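Local coordinates for protein PilM (Pseudomonas aeruginosa, PDB 3HG9) that is of unknown function but belongs to the PilM family, consistent with a part in pilus formation, at residues Arg56-Ile61 / Tyr67-Ser72; Ala16-Leu21 / Ala49-Pro54; Gly91-Gly96 / Ile108-Pro113. All coordinates share one frame; numbering follows the deposited sequence.

Contacts 1 and 2 are neighbours, their centres 12 Å apart, because helix 12-31 supplies one segment of contact 2 and backs the hairpin of contact 1. Ile70 CD1 of the hairpin is 3.7 Å from Leu19 CD1, and Leu57 CD1 is 3.8 Å from Ser18 O. Contact 3 stands apart, where the four-stranded sheet meets the loop 108-113, across the chain's centre from both, with centre-to-centre distances of 31 Å to contact 1 and 36 Å to contact 2. Its nearest atoms are about 18 Å from contact 1. The dimer nevertheless brings these distant regions together, because Pro111 packs on Tyr67 of the second subunit.

Contact 1: residues Arg56-Ile61 / Tyr67-Ser72; sequences RLQGYI and YAFIAS
Gln58 and Phe69 form a hydrogen-bonded antiparallel pair, with Phe69 N to Gln58 O at 2.6 Å and Gln58 N to Phe69 O at 2.9 Å. Tyr60 and Tyr67 repeat the pairing: Tyr60 N reaches Tyr67 O at 2.8 Å, and Tyr67 N returns to Tyr60 O at 3.0 Å. Between them lies the non-hydrogen-bonded pair Gly59-Ala68, where Gly59 CA comes within 3.1 Å of Tyr67 O.

Phe69 takes the sterically tight rotamer, CG lodged between N and the carbonyl carbon (chi1 51°), which swings its ring across to strand 57-61. Gln58 CB sits over one face, 3.8 Å from the centroid of the Phe69 ring, in a CH-pi contact; Tyr60 CB meets the ring edge in plane, 3.9 Å from Phe69 CE2. On the other sheet face Ile70 CD1 touches Leu57 CG at 3.8 Å.

This beta hairpin lays its Leu57, Ala68 and Ile70 face on helix 12-31, against Tyr22, Arg23 and Leu19. Beyond strand 67-70, an antiparallel ladder with a strand of the second subunit carries the sheet across the interface.

Contact 2: residues Ala16-Leu21 / Ala49-Pro54; sequences ARSLLL and AWFRKP
Phe51 turns the edge of its ring to Ser18, whose CB lies close to the ring plane, 3.7 Å from Phe51 CE1 and 3.8 Å from Phe51 CZ. The aromatic ring thus abuts the helix through C-H edges and the methylene of the serine. Its reach follows from chi1 of -162°, with CG anti to the backbone N, which sends the ring out from the loop toward the helix. The serine hydroxyl is engaged within its own helix: OG is hydrogen-bonded to Thr14 O, one turn earlier.

One turn beyond Ser18, Leu21 divides its two methyl groups between the aromatic residues. CD2 lies over one face of the Phe51 ring, at a loose 4.4 Å from Phe51 CZ, while CD1 meets Trp50 CH2 obliquely at 4.0 Å. Leu21 and Trp50 approach from opposite directions, and the indole offers the far end of its six-membered ring. The leucine's chi1 of -179° sets CG anti to the backbone N, beside the carbonyl carbon, and from there the two methyls reach the two rings.

The irregular loop before strand 57-62 lies against the flank of helix 12-31; Ser18 and Leu21, three residues apart on the helix, meet Phe51, and Leu21 meets Trp50 as well. No hydrogen bond crosses between the segments, and the backbones stay well separated: the closest alpha carbons, Ser18 CA and Lys53 CA, are 7.8 Å apart. The summed buried area is correspondingly modest, 177 Å², at the protein surface.

Leu47, from the same connection between helix 12-31 and strand 57-62, also packs on Leu21, and Lys53 NZ forms a salt bridge with Asp42 OD2. Elsewhere on the helix, Ala16 touches Ala80 and Val81 of helix 77-83, whereas Leu19, directed away from the loop, packs on Ala121 of the second subunit.

Contact 3: residues Gly91-Gly96 / Ile108-Pro113; sequences GVRRNG and IALPAP
Arg93 and Leu110 reach toward each other from opposite directions and overlap along much of the arginine chain. The leucine does this mainly with one methyl: CD1 lies 3.5 Å from Arg93 CG and 3.4 Å from Arg93 NE, a close fit at the bend of the chain. Leu110 CB continues the overlap farther out, 3.6 Å from Arg93 NH2. The approach of CD1 to the guanidinium is oblique, so the contact is apolar packing beside a charged group, without a stack.

Torsions explain how the arginine gets there. CG is anti to the backbone N (chi1 178°) and the next bond is nearly extended, carrying the chain straight out from the strand; a bend at chi3 (-137°) then brings the guanidinium to the carbonyl of Leu110. There Leu110 O lies at the guanidinium edge, in its plane. The resulting hydrogen bond from Arg93 NH2 to Leu110 O is weak, 3.5 Å long with an N-H...O angle of 149°. It is also doubtful, because Arg93 NH1 is modelled too close to Asn95 OD1 and the place of the guanidinium is less sure. Pro111 O stands farther off, 4.0 Å from Arg93 NH2.

Away from this pair the segments approach again, but loosely. Gly96 O and Ile108 N are 3.8 Å apart and form no hydrogen bond. Gly96 has a positive phi, consistent with its place in the tight turn joining strands 88-94 and 97-100.

The contact lays the turn end of a beta hairpin against the loop that leads from strand 104-106 toward strand 119-123. Arg93 also pairs through its backbone with Gly117 and Ala118, just before that last strand, while Ile108 rests on Leu98 of strand 97-100. Beyond the loop lies the second subunit, whose Tyr67 packs against Leu110 and Pro111.

Contact 1: residues Arg56-Ile61 / Tyr67-Ser72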
# COMPACT_ATOMS: atom_id res chain seq x y z
N ARG B 56 1.85 12.89 -20.41
CA ARG B 56 1.38 11.52 -20.42
C ARG B 56 0.84 10.94 -19.08
O ARG B 56 0.71 9.72 -18.96
CB ARG B 56 2.52 10.66 -20.95
CG ARG B 56 4.01 11.26 -20.84
CD ARG B 56 4.34 12.46 -19.78
NE ARG B 56 4.40 13.67 -20.56
CZ ARG B 56 5.51 14.15 -21.11
NH1 ARG B 56 6.66 13.53 -20.86
NH2 ARG B 56 5.45 15.27 -21.90
N LEU B 57 0.47 11.80 -18.11
CA LEU B 57 -0.23 11.32 -16.86
C LEU B 57 -1.57 10.71 -17.19
O LEU B 57 -2.58 11.42 -17.45
CB LEU B 57 -0.49 12.43 -15.82
CG LEU B 57 -0.27 12.12 -14.34
CD1 LEU B 57 -0.69 13.35 -13.49
CD2 LEU B 57 -0.82 10.82 -13.80
N GLN B 58 -1.56 9.40 -17.11
CA GLN B 58 -2.69 8.64 -17.55
C GLN B 58 -3.18 7.93 -16.35
O GLN B 58 -2.41 7.71 -15.45
CB GLN B 58 -2.24 7.67 -18.64
CG GLN B 58 -2.05 8.38 -20.02
CD GLN B 58 -2.02 7.38 -21.13
OE1 GLN B 58 -0.93 7.08 -21.66
NE2 GLN B 58 -3.19 6.75 -21.41
N GLY B 59 -4.46 7.60 -16.32
CA GLY B 59 -4.99 6.83 -15.23
C GLY B 59 -5.93 5.82 -15.81
O GLY B 59 -6.37 6.03 -16.92
N TYR B 60 -6.25 4.75 -15.05
CA TYR B 60 -7.18 3.66 -15.45
C TYR B 60 -7.88 3.13 -14.18
O TYR B 60 -7.49 3.42 -13.04
CB TYR B 60 -6.38 2.53 -16.15
CG TYR B 60 -7.14 1.59 -17.07
CD1 TYR B 60 -7.81 2.09 -18.20
CD2 TYR B 60 -7.17 0.20 -16.86
CE1 TYR B 60 -8.52 1.24 -19.08
CE2 TYR B 60 -7.86 -0.66 -17.74
CZ TYR B 60 -8.54 -0.12 -18.85
OH TYR B 60 -9.26 -0.86 -19.77
N ILE B 61 -8.91 2.33 -14.35
CA ILE B 61 -9.43 1.65 -13.20
C ILE B 61 -9.63 0.28 -13.79
O ILE B 61 -9.81 0.12 -15.03
CB ILE B 61 -10.75 2.27 -12.65
CG1 ILE B 61 -10.47 3.68 -12.13
CG2 ILE B 61 -11.37 1.42 -11.50
CD1 ILE B 61 -11.67 4.52 -11.84
N TYR B 67 -5.12 2.86 -11.21
CA TYR B 67 -3.75 3.09 -11.49
C TYR B 67 -3.53 4.45 -12.13
O TYR B 67 -4.33 4.90 -12.96
CB TYR B 67 -3.31 2.05 -12.47
CG TYR B 67 -3.89 0.69 -12.25
CD1 TYR B 67 -3.06 -0.40 -12.06
CD2 TYR B 67 -5.25 0.47 -12.27
CE1 TYR B 67 -3.57 -1.71 -11.89
CE2 TYR B 67 -5.77 -0.82 -12.08
CZ TYR B 67 -4.92 -1.91 -11.90
OH TYR B 67 -5.44 -3.22 -11.70
N ALA B 68 -2.42 5.11 -11.81
CA ALA B 68 -2.06 6.32 -12.53
C ALA B 68 -0.68 6.09 -13.11
O ALA B 68 0.17 5.57 -12.38
CB ALA B 68 -2.04 7.54 -11.55
N PHE B 69 -0.43 6.39 -14.39
CA PHE B 69 0.84 6.02 -15.00
C PHE B 69 1.39 6.97 -16.04
O PHE B 69 0.66 7.48 -16.88
CB PHE B 69 0.76 4.62 -15.62
CG PHE B 69 -0.40 4.41 -16.55
CD1 PHE B 69 -0.23 4.53 -17.94
CD2 PHE B 69 -1.66 4.03 -16.04
CE1 PHE B 69 -1.29 4.32 -18.81
CE2 PHE B 69 -2.75 3.81 -16.89
CZ PHE B 69 -2.57 3.96 -18.31
N ILE B 70 2.69 7.21 -15.95
CA ILE B 70 3.39 7.87 -17.02
C ILE B 70 3.96 6.81 -17.94
O ILE B 70 4.87 6.07 -17.59
CB ILE B 70 4.43 8.90 -16.56
CG1 ILE B 70 3.74 10.25 -16.44
CG2 ILE B 70 5.53 9.14 -17.62
CD1 ILE B 70 3.06 10.50 -15.13
N ALA B 71 3.35 6.79 -19.13
CA ALA B 71 3.56 5.80 -20.19
C ALA B 71 5.03 5.57 -20.61
O ALA B 71 5.42 4.39 -20.88
CB ALA B 71 2.66 6.14 -21.41
N SER B 72 5.84 6.62 -20.67
CA SER B 72 7.27 6.37 -20.86
C SER B 72 8.13 7.38 -20.08
O SER B 72 8.23 8.57 -20.44
CB SER B 72 7.66 6.20 -22.36
OG SER B 72 7.00 7.13 -23.22

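Contact 2: residues Ala16-Leu21 / Ala49-Pro54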
# COMPACT_ATOMS: atom_id res chain seq x y z
N ALA B 16 6.16 13.68 -9.79
CA ALA B 16 5.77 12.50 -9.01
C ALA B 16 4.61 12.85 -8.09
O ALA B 16 3.63 12.12 -8.03
CB ALA B 16 6.98 12.00 -8.18
N ARG B 17 4.74 13.97 -7.39
CA ARG B 17 3.67 14.64 -6.68
C ARG B 17 2.33 14.86 -7.49
O ARG B 17 1.23 14.54 -6.98
CB ARG B 17 4.21 15.96 -6.08
CG ARG B 17 4.85 15.79 -4.64
CD ARG B 17 5.22 17.15 -3.99
NE ARG B 17 4.93 17.32 -2.54
CZ ARG B 17 5.75 16.97 -1.54
NH1 ARG B 17 6.94 16.40 -1.79
NH2 ARG B 17 5.40 17.15 -0.26
N SER B 18 2.41 15.34 -8.73
CA SER B 18 1.21 15.45 -9.60
C SER B 18 0.61 14.05 -9.88
O SER B 18 -0.60 13.81 -9.71
CB SER B 18 1.59 16.13 -10.94
OG SER B 18 2.30 17.36 -10.70
N LEU B 19 1.46 13.11 -10.29
CA LEU B 19 1.00 11.76 -10.36
C LEU B 19 0.21 11.37 -9.08
O LEU B 19 -0.95 10.92 -9.15
CB LEU B 19 2.19 10.84 -10.58
CG LEU B 19 1.72 9.41 -10.88
CD1 LEU B 19 2.68 8.80 -11.92
CD2 LEU B 19 1.69 8.50 -9.65
N LEU B 20 0.82 11.54 -7.90
CA LEU B 20 0.18 11.01 -6.66
C LEU B 20 -1.15 11.69 -6.48
O LEU B 20 -2.20 11.07 -6.11
CB LEU B 20 1.07 11.25 -5.44
CG LEU B 20 2.17 10.28 -5.67
CD1 LEU B 20 3.21 10.31 -4.57
CD2 LEU B 20 1.56 8.86 -5.90
N LEU B 21 -1.12 12.97 -6.78
CA LEU B 21 -2.30 13.75 -6.62
C LEU B 21 -3.41 13.31 -7.59
O LEU B 21 -4.60 13.30 -7.22
CB LEU B 21 -1.91 15.18 -6.88
CG LEU B 21 -2.99 16.20 -6.76
CD1 LEU B 21 -2.19 17.47 -6.61
CD2 LEU B 21 -3.91 16.21 -8.01
N ALA B 49 -8.32 23.71 -9.89
CA ALA B 49 -8.40 24.75 -10.87
C ALA B 49 -7.06 24.84 -11.56
O ALA B 49 -6.96 24.61 -12.79
CB ALA B 49 -8.78 26.10 -10.19
N TRP B 50 -6.05 25.13 -10.73
CA TRP B 50 -4.68 25.42 -11.20
C TRP B 50 -3.99 24.26 -11.94
O TRP B 50 -3.14 24.49 -12.80
CB TRP B 50 -3.79 25.77 -10.01
CG TRP B 50 -4.05 25.00 -8.71
CD1 TRP B 50 -4.86 25.39 -7.65
CD2 TRP B 50 -3.40 23.78 -8.28
NE1 TRP B 50 -4.77 24.46 -6.61
CE2 TRP B 50 -3.90 23.46 -6.99
CE3 TRP B 50 -2.47 22.90 -8.88
CZ2 TRP B 50 -3.49 22.31 -6.28
CZ3 TRP B 50 -2.07 21.76 -8.19
CH2 TRP B 50 -2.57 21.49 -6.89
N PHE B 51 -4.34 23.03 -11.57
CA PHE B 51 -3.73 21.83 -12.13
C PHE B 51 -4.07 21.70 -13.58
O PHE B 51 -5.26 21.59 -13.93
CB PHE B 51 -4.28 20.62 -11.41
CG PHE B 51 -3.47 19.40 -11.57
CD1 PHE B 51 -2.22 19.32 -10.97
CD2 PHE B 51 -3.96 18.30 -12.28
CE1 PHE B 51 -1.46 18.19 -11.10
CE2 PHE B 51 -3.16 17.13 -12.46
CZ PHE B 51 -1.94 17.08 -11.84
N ARG B 52 -3.01 21.69 -14.40
CA ARG B 52 -3.02 21.45 -15.86
C ARG B 52 -2.35 20.07 -16.02
O ARG B 52 -1.12 19.96 -16.01
CB ARG B 52 -2.17 22.52 -16.57
CG ARG B 52 -2.94 23.73 -17.33
CD ARG B 52 -3.21 23.41 -18.87
NE ARG B 52 -4.59 22.94 -19.24
CZ ARG B 52 -5.07 21.68 -19.16
NH1 ARG B 52 -4.33 20.66 -18.71
NH2 ARG B 52 -6.32 21.42 -19.54
N LYS B 53 -3.14 19.00 -16.07
CA LYS B 53 -2.53 17.68 -16.12
C LYS B 53 -1.63 17.65 -17.34
O LYS B 53 -1.99 18.23 -18.36
CB LYS B 53 -3.61 16.57 -16.18
CG LYS B 53 -3.11 15.09 -15.99
CD LYS B 53 -2.87 14.37 -17.32
CE LYS B 53 -4.16 13.82 -17.95
NZ LYS B 53 -5.17 14.80 -18.46
N PRO B 54 -0.44 17.02 -17.22
CA PRO B 54 0.41 16.83 -18.36
C PRO B 54 0.21 15.46 -18.89
O PRO B 54 0.76 14.49 -18.31
CB PRO B 54 1.80 16.87 -17.77
CG PRO B 54 1.64 16.57 -16.34
CD PRO B 54 0.24 16.70 -15.96

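Contact 3: residues Gly91-Gly96 / Ile108-Pro113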
# COMPACT_ATOMS: atom_id res chain seq x y z
N GLY B 91 -1.00 -9.96 4.20
CA GLY B 91 -1.05 -11.33 3.72
C GLY B 91 -0.38 -12.24 4.74
O GLY B 91 0.19 -11.76 5.73
N VAL B 92 -0.44 -13.55 4.48
CA VAL B 92 -0.02 -14.59 5.43
C VAL B 92 1.41 -14.91 5.12
O VAL B 92 1.78 -14.88 3.94
CB VAL B 92 -0.85 -15.85 5.19
CG1 VAL B 92 -0.22 -17.13 5.91
CG2 VAL B 92 -2.32 -15.59 5.54
N ARG B 93 2.20 -15.21 6.17
CA ARG B 93 3.62 -15.50 6.02
C ARG B 93 3.90 -16.95 5.72
O ARG B 93 3.96 -17.81 6.64
CB ARG B 93 4.44 -15.10 7.24
CG ARG B 93 5.91 -15.45 7.08
CD ARG B 93 6.65 -15.37 8.38
NE ARG B 93 7.95 -14.72 8.23
CZ ARG B 93 9.10 -15.35 8.05
NH1 ARG B 93 9.12 -16.68 7.99
NH2 ARG B 93 10.24 -14.67 7.93
N ARG B 94 4.14 -17.21 4.45
CA ARG B 94 4.67 -18.50 4.02
C ARG B 94 6.14 -18.29 3.64
O ARG B 94 6.54 -17.31 2.97
CB ARG B 94 3.78 -19.14 2.99
CG ARG B 94 2.38 -19.47 3.61
CD ARG B 94 1.31 -19.72 2.57
NE ARG B 94 1.83 -20.58 1.52
CZ ARG B 94 1.16 -20.99 0.44
NH1 ARG B 94 -0.10 -20.63 0.25
NH2 ARG B 94 1.77 -21.77 -0.45
N ASN B 95 6.96 -19.19 4.16
CA ASN B 95 8.18 -18.68 4.74
C ASN B 95 9.29 -18.28 3.85
O ASN B 95 9.85 -19.10 3.10
CB ASN B 95 8.58 -19.46 5.99
CG ASN B 95 7.60 -19.24 7.09
OD1 ASN B 95 7.66 -18.24 7.81
ND2 ASN B 95 6.62 -20.12 7.17
N GLY B 96 9.55 -16.98 3.94
CA GLY B 96 10.41 -16.25 3.03
C GLY B 96 9.51 -15.30 2.25
O GLY B 96 10.01 -14.45 1.43
N ILE B 108 9.45 -10.76 0.74
CA ILE B 108 10.01 -9.65 1.57
C ILE B 108 11.07 -9.98 2.67
O ILE B 108 11.12 -11.11 3.22
CB ILE B 108 8.91 -8.81 2.28
CG1 ILE B 108 7.58 -8.83 1.56
CG2 ILE B 108 9.41 -7.37 2.59
CD1 ILE B 108 6.50 -8.29 2.46
N ALA B 109 11.90 -8.96 2.97
CA ALA B 109 12.59 -8.77 4.28
C ALA B 109 11.58 -8.86 5.42
O ALA B 109 11.04 -7.79 5.80
CB ALA B 109 13.29 -7.38 4.33
N LEU B 110 11.30 -10.07 5.93
CA LEU B 110 10.21 -10.23 6.93
C LEU B 110 10.82 -10.47 8.30
O LEU B 110 11.45 -11.49 8.51
CB LEU B 110 9.29 -11.43 6.59
CG LEU B 110 8.09 -11.37 5.63
CD1 LEU B 110 7.45 -12.75 5.51
CD2 LEU B 110 7.04 -10.35 5.95
N PRO B 111 10.64 -9.53 9.26
CA PRO B 111 11.31 -9.74 10.54
C PRO B 111 11.24 -11.18 11.08
O PRO B 111 10.24 -11.92 10.88
CB PRO B 111 10.65 -8.71 11.47
CG PRO B 111 10.38 -7.58 10.56
CD PRO B 111 10.00 -8.19 9.22
N ALA B 112 12.37 -11.56 11.71
CA ALA B 112 12.57 -12.82 12.42
C ALA B 112 11.43 -13.14 13.40
O ALA B 112 10.94 -14.29 13.43
CB ALA B 112 13.93 -12.76 13.18
N PRO B 113 10.97 -12.11 14.18
CA PRO B 113 10.09 -12.44 15.28
C PRO B 113 8.70 -12.71 14.83
O PRO B 113 7.94 -13.37 15.54
CB PRO B 113 10.15 -11.17 16.15
CG PRO B 113 11.53 -10.59 15.85
CD PRO B 113 11.43 -10.72 14.31